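General secretion pathway protein L (Vibrio parahaemolyticus, PDB 2W7V) is a type II secretion system protein whose periplasmic domain forms a dimer and probably helps assemble the inner-membrane platform of the secretion machinery. Local coordinates at the interface of chains A and B. Coordinates in Å, arbitrary orientation; residue numbers count along the deposited sequence, not the author numbering. Chains: chain A/B, General secretion pathway protein L.

The interface of chains A and B. Residues chain A 30-34; chain B 14, 32-34.
Strand 28-35 of chain A runs antiparallel to the same strand of chain B, while A:Phe32 also reaches the 3-10 helix 14-16 of chain B. The two-fold axis passes between A:Lys33 and B:Lys33, which face each other as a bridge pair, and on either side of them A:Phe32 pairs with B:Tyr34 and A:Tyr34 with B:Phe32. Each such pair exchanges two backbone hydrogen bonds. B:Tyr34 N gives its hydrogen to A:Phe32 O at 2.8 Å, nearly in line with the carbonyl. A:Phe32 N meets B:Tyr34 O at 2.9 Å from a more bent approach, tilted from the carbonyl plane. The symmetry repeats both bonds with the chains exchanged.

On one side of this ribbon the two Phe32 rings meet with their centroids 5.5 Å apart. Their planes are steeply turned, by 74°, as in an edge-to-face pair, but they approach through their edges near the axis, CZ of each in plane at the other's edge. With chi1 at 85°, CG of A:Phe32 sits between the backbone N and the carbonyl carbon, and its ring crosses beneath the partner strand. There CB of B:Tyr34 lies over one face towards the rim, 3.8 Å from A:Phe32 CE1, and the two side chains cross at about a right angle. B:Leu14 comes at A:Phe32 from the opposite direction, its CD2 in the ring plane at the edge, 3.4 Å from A:Phe32 CZ.

The lysines leave by the other side as extended chains. A:Lys33 NZ and B:Lys33 NZ end 5.1 Å apart, and their like charges may mildly oppose the pairing. The principle is edge-strand pairing that continues a sheet across a two-fold, its seam packed by side chains on one side; here it builds the periplasmic-domain dimer of EpsL.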
ATOM      1  N   THR A  30      -4.165   7.654  -6.886  1.00  9.88           N
ATOM      2  CA  THR A  30      -2.865   8.102  -7.341  1.00  9.50           C
ATOM      3  C   THR A  30      -1.722   7.635  -6.406  1.00  9.89           C
ATOM      4  O   THR A  30      -0.592   7.385  -6.848  1.00  8.81           O
ATOM      5  CB  THR A  30      -2.853   9.614  -7.486  1.00  9.56           C
ATOM      6  OG1 THR A  30      -3.184  10.202  -6.248  1.00 10.12           O
ATOM      7  CG2 THR A  30      -3.868  10.069  -8.522  1.00  8.73           C
ATOM      8  N   SER A  31      -2.007   7.487  -5.112  1.00 10.53           N
ATOM      9  CA  SER A  31      -1.026   6.847  -4.240  1.00 10.88           C
ATOM     10  C   SER A  31      -1.631   6.324  -2.980  1.00 10.46           C
ATOM     11  O   SER A  31      -2.679   6.737  -2.580  1.00 10.16           O
ATOM     12  CB  SER A  31       0.092   7.819  -3.853  1.00 10.93           C
ATOM     13  OG  SER A  31      -0.309   8.617  -2.766  1.00 11.81           O
ATOM     14  N   PHE A  32      -0.938   5.402  -2.345  1.00 11.51           N
ATOM     15  CA  PHE A  32      -1.287   5.055  -0.999  1.00 12.07           C
ATOM     16  C   PHE A  32      -0.151   4.489  -0.211  1.00 12.66           C
ATOM     17  O   PHE A  32       0.679   3.749  -0.743  1.00 12.36           O
ATOM     18  CB  PHE A  32      -2.508   4.164  -0.967  1.00 13.11           C
ATOM     19  CG  PHE A  32      -2.232   2.736  -1.132  1.00 11.42           C
ATOM     20  CD1 PHE A  32      -2.647   2.090  -2.247  1.00 14.67           C
ATOM     21  CD2 PHE A  32      -1.650   2.027  -0.108  1.00 14.55           C
ATOM     22  CE1 PHE A  32      -2.399   0.725  -2.410  1.00 16.85           C
ATOM     23  CE2 PHE A  32      -1.399   0.719  -0.213  1.00 16.34           C
ATOM     24  CZ  PHE A  32      -1.753   0.026  -1.384  1.00 16.67           C
ATOM     25  N   LYS A  33      -0.143   4.829   1.075  1.00 13.75           N
ATOM     26  CA  LYS A  33       0.936   4.440   1.957  1.00 14.57           C
ATOM     27  C   LYS A  33       0.450   3.763   3.188  1.00 14.74           C
ATOM     28  O   LYS A  33      -0.345   4.324   3.885  1.00 16.20           O
ATOM     29  CB  LYS A  33       1.728   5.667   2.394  1.00 15.61           C
ATOM     30  CG  LYS A  33       2.953   5.304   3.250  1.00 15.11           C
ATOM     31  CD  LYS A  33       4.036   6.293   3.158  1.00 14.83           C
ATOM     32  CE  LYS A  33       5.361   5.740   3.685  1.00 15.98           C
ATOM     33  NZ  LYS A  33       6.516   6.590   3.105  1.00 14.51           N
ATOM     34  N   TYR A  34       0.972   2.578   3.461  1.00 15.13           N
ATOM     35  CA  TYR A  34       0.906   1.907   4.760  1.00 15.82           C
ATOM     36  C   TYR A  34       2.116   2.239   5.631  1.00 16.34           C
ATOM     37  O   TYR A  34       3.286   2.133   5.172  1.00 16.09           O
ATOM     38  CB  TYR A  34       0.846   0.395   4.566  1.00 15.46           C
ATOM     39  CG  TYR A  34       1.019  -0.441   5.810  1.00 14.78           C
ATOM     40  CD1 TYR A  34      -0.024  -0.626   6.724  1.00 16.99           C
ATOM     41  CD2 TYR A  34       2.227  -1.090   6.063  1.00 13.72           C
ATOM     42  CE1 TYR A  34       0.159  -1.427   7.874  1.00 13.28           C
ATOM     43  CE2 TYR A  34       2.411  -1.852   7.167  1.00 12.99           C
ATOM     44  CZ  TYR A  34       1.394  -2.026   8.076  1.00 12.06           C
ATOM     45  OH  TYR A  34       1.676  -2.817   9.172  1.00 12.53           O
TER
ATOM     46  N   LEU B  14      -0.955  -5.559  -6.129  1.00 22.87           N
ATOM     47  CA  LEU B  14      -0.561  -5.169  -4.797  1.00 22.96           C
ATOM     48  C   LEU B  14      -1.348  -5.905  -3.657  1.00 22.57           C
ATOM     49  O   LEU B  14      -0.851  -6.087  -2.545  1.00 22.50           O
ATOM     50  CB  LEU B  14      -0.754  -3.645  -4.744  1.00 23.74           C
ATOM     51  CG  LEU B  14      -0.836  -2.879  -3.447  1.00 24.48           C
ATOM     52  CD1 LEU B  14      -0.421  -1.431  -3.718  1.00 22.89           C
ATOM     53  CD2 LEU B  14      -2.231  -3.010  -2.905  1.00 22.94           C
ATOM     54  N   PHE B  32       4.924   0.575   3.315  1.00 11.51           N
ATOM     55  CA  PHE B  32       4.946   0.431   1.889  1.00 12.07           C
ATOM     56  C   PHE B  32       4.098   1.431   1.171  1.00 12.66           C
ATOM     57  O   PHE B  32       3.021   1.800   1.643  1.00 12.36           O
ATOM     58  CB  PHE B  32       4.625  -0.990   1.482  1.00 13.11           C
ATOM     59  CG  PHE B  32       3.197  -1.289   1.367  1.00 11.42           C
ATOM     60  CD1 PHE B  32       2.611  -2.144   2.238  1.00 14.67           C
ATOM     61  CD2 PHE B  32       2.474  -0.790   0.308  1.00 14.55           C
ATOM     62  CE1 PHE B  32       1.252  -2.445   2.131  1.00 16.85           C
ATOM     63  CE2 PHE B  32       1.173  -1.057   0.158  1.00 16.34           C
ATOM     64  CZ  PHE B  32       0.514  -1.885   1.082  1.00 16.67           C
ATOM     65  N   LYS B  33       4.593   1.844   0.007  1.00 13.75           N
ATOM     66  CA  LYS B  33       3.943   2.877  -0.770  1.00 14.57           C
ATOM     67  C   LYS B  33       3.703   2.465  -2.178  1.00 14.74           C
ATOM     68  O   LYS B  33       4.628   2.099  -2.844  1.00 16.20           O
ATOM     69  CB  LYS B  33       4.807   4.133  -0.805  1.00 15.61           C
ATOM     70  CG  LYS B  33       4.119   5.302  -1.530  1.00 15.11           C
ATOM     71  CD  LYS B  33       4.574   6.619  -1.064  1.00 14.83           C
ATOM     72  CE  LYS B  33       3.626   7.738  -1.500  1.00 15.98           C
ATOM     73  NZ  LYS B  33       3.854   8.962  -0.583  1.00 14.51           N
ATOM     74  N   TYR B  34       2.462   2.572  -2.626  1.00 15.13           N
ATOM     75  CA  TYR B  34       2.071   2.557  -4.036  1.00 15.82           C
ATOM     76  C   TYR B  34       2.021   3.965  -4.625  1.00 16.34           C
ATOM     77  O   TYR B  34       1.395   4.887  -4.033  1.00 16.09           O
ATOM     78  CB  TYR B  34       0.695   1.915  -4.191  1.00 15.46           C
ATOM     79  CG  TYR B  34       0.052   2.047  -5.549  1.00 14.78           C
ATOM     80  CD1 TYR B  34       0.431   1.236  -6.625  1.00 16.99           C
ATOM     81  CD2 TYR B  34      -0.978   2.964  -5.759  1.00 13.72           C
ATOM     82  CE1 TYR B  34      -0.199   1.367  -7.883  1.00 13.28           C
ATOM     83  CE2 TYR B  34      -1.579   3.100  -6.964  1.00 12.99           C
ATOM     84  CZ  TYR B  34      -1.201   2.316  -8.029  1.00 12.06           C
ATOM     85  OH  TYR B  34      -1.868   2.529  -9.219  1.00 12.53           O
TER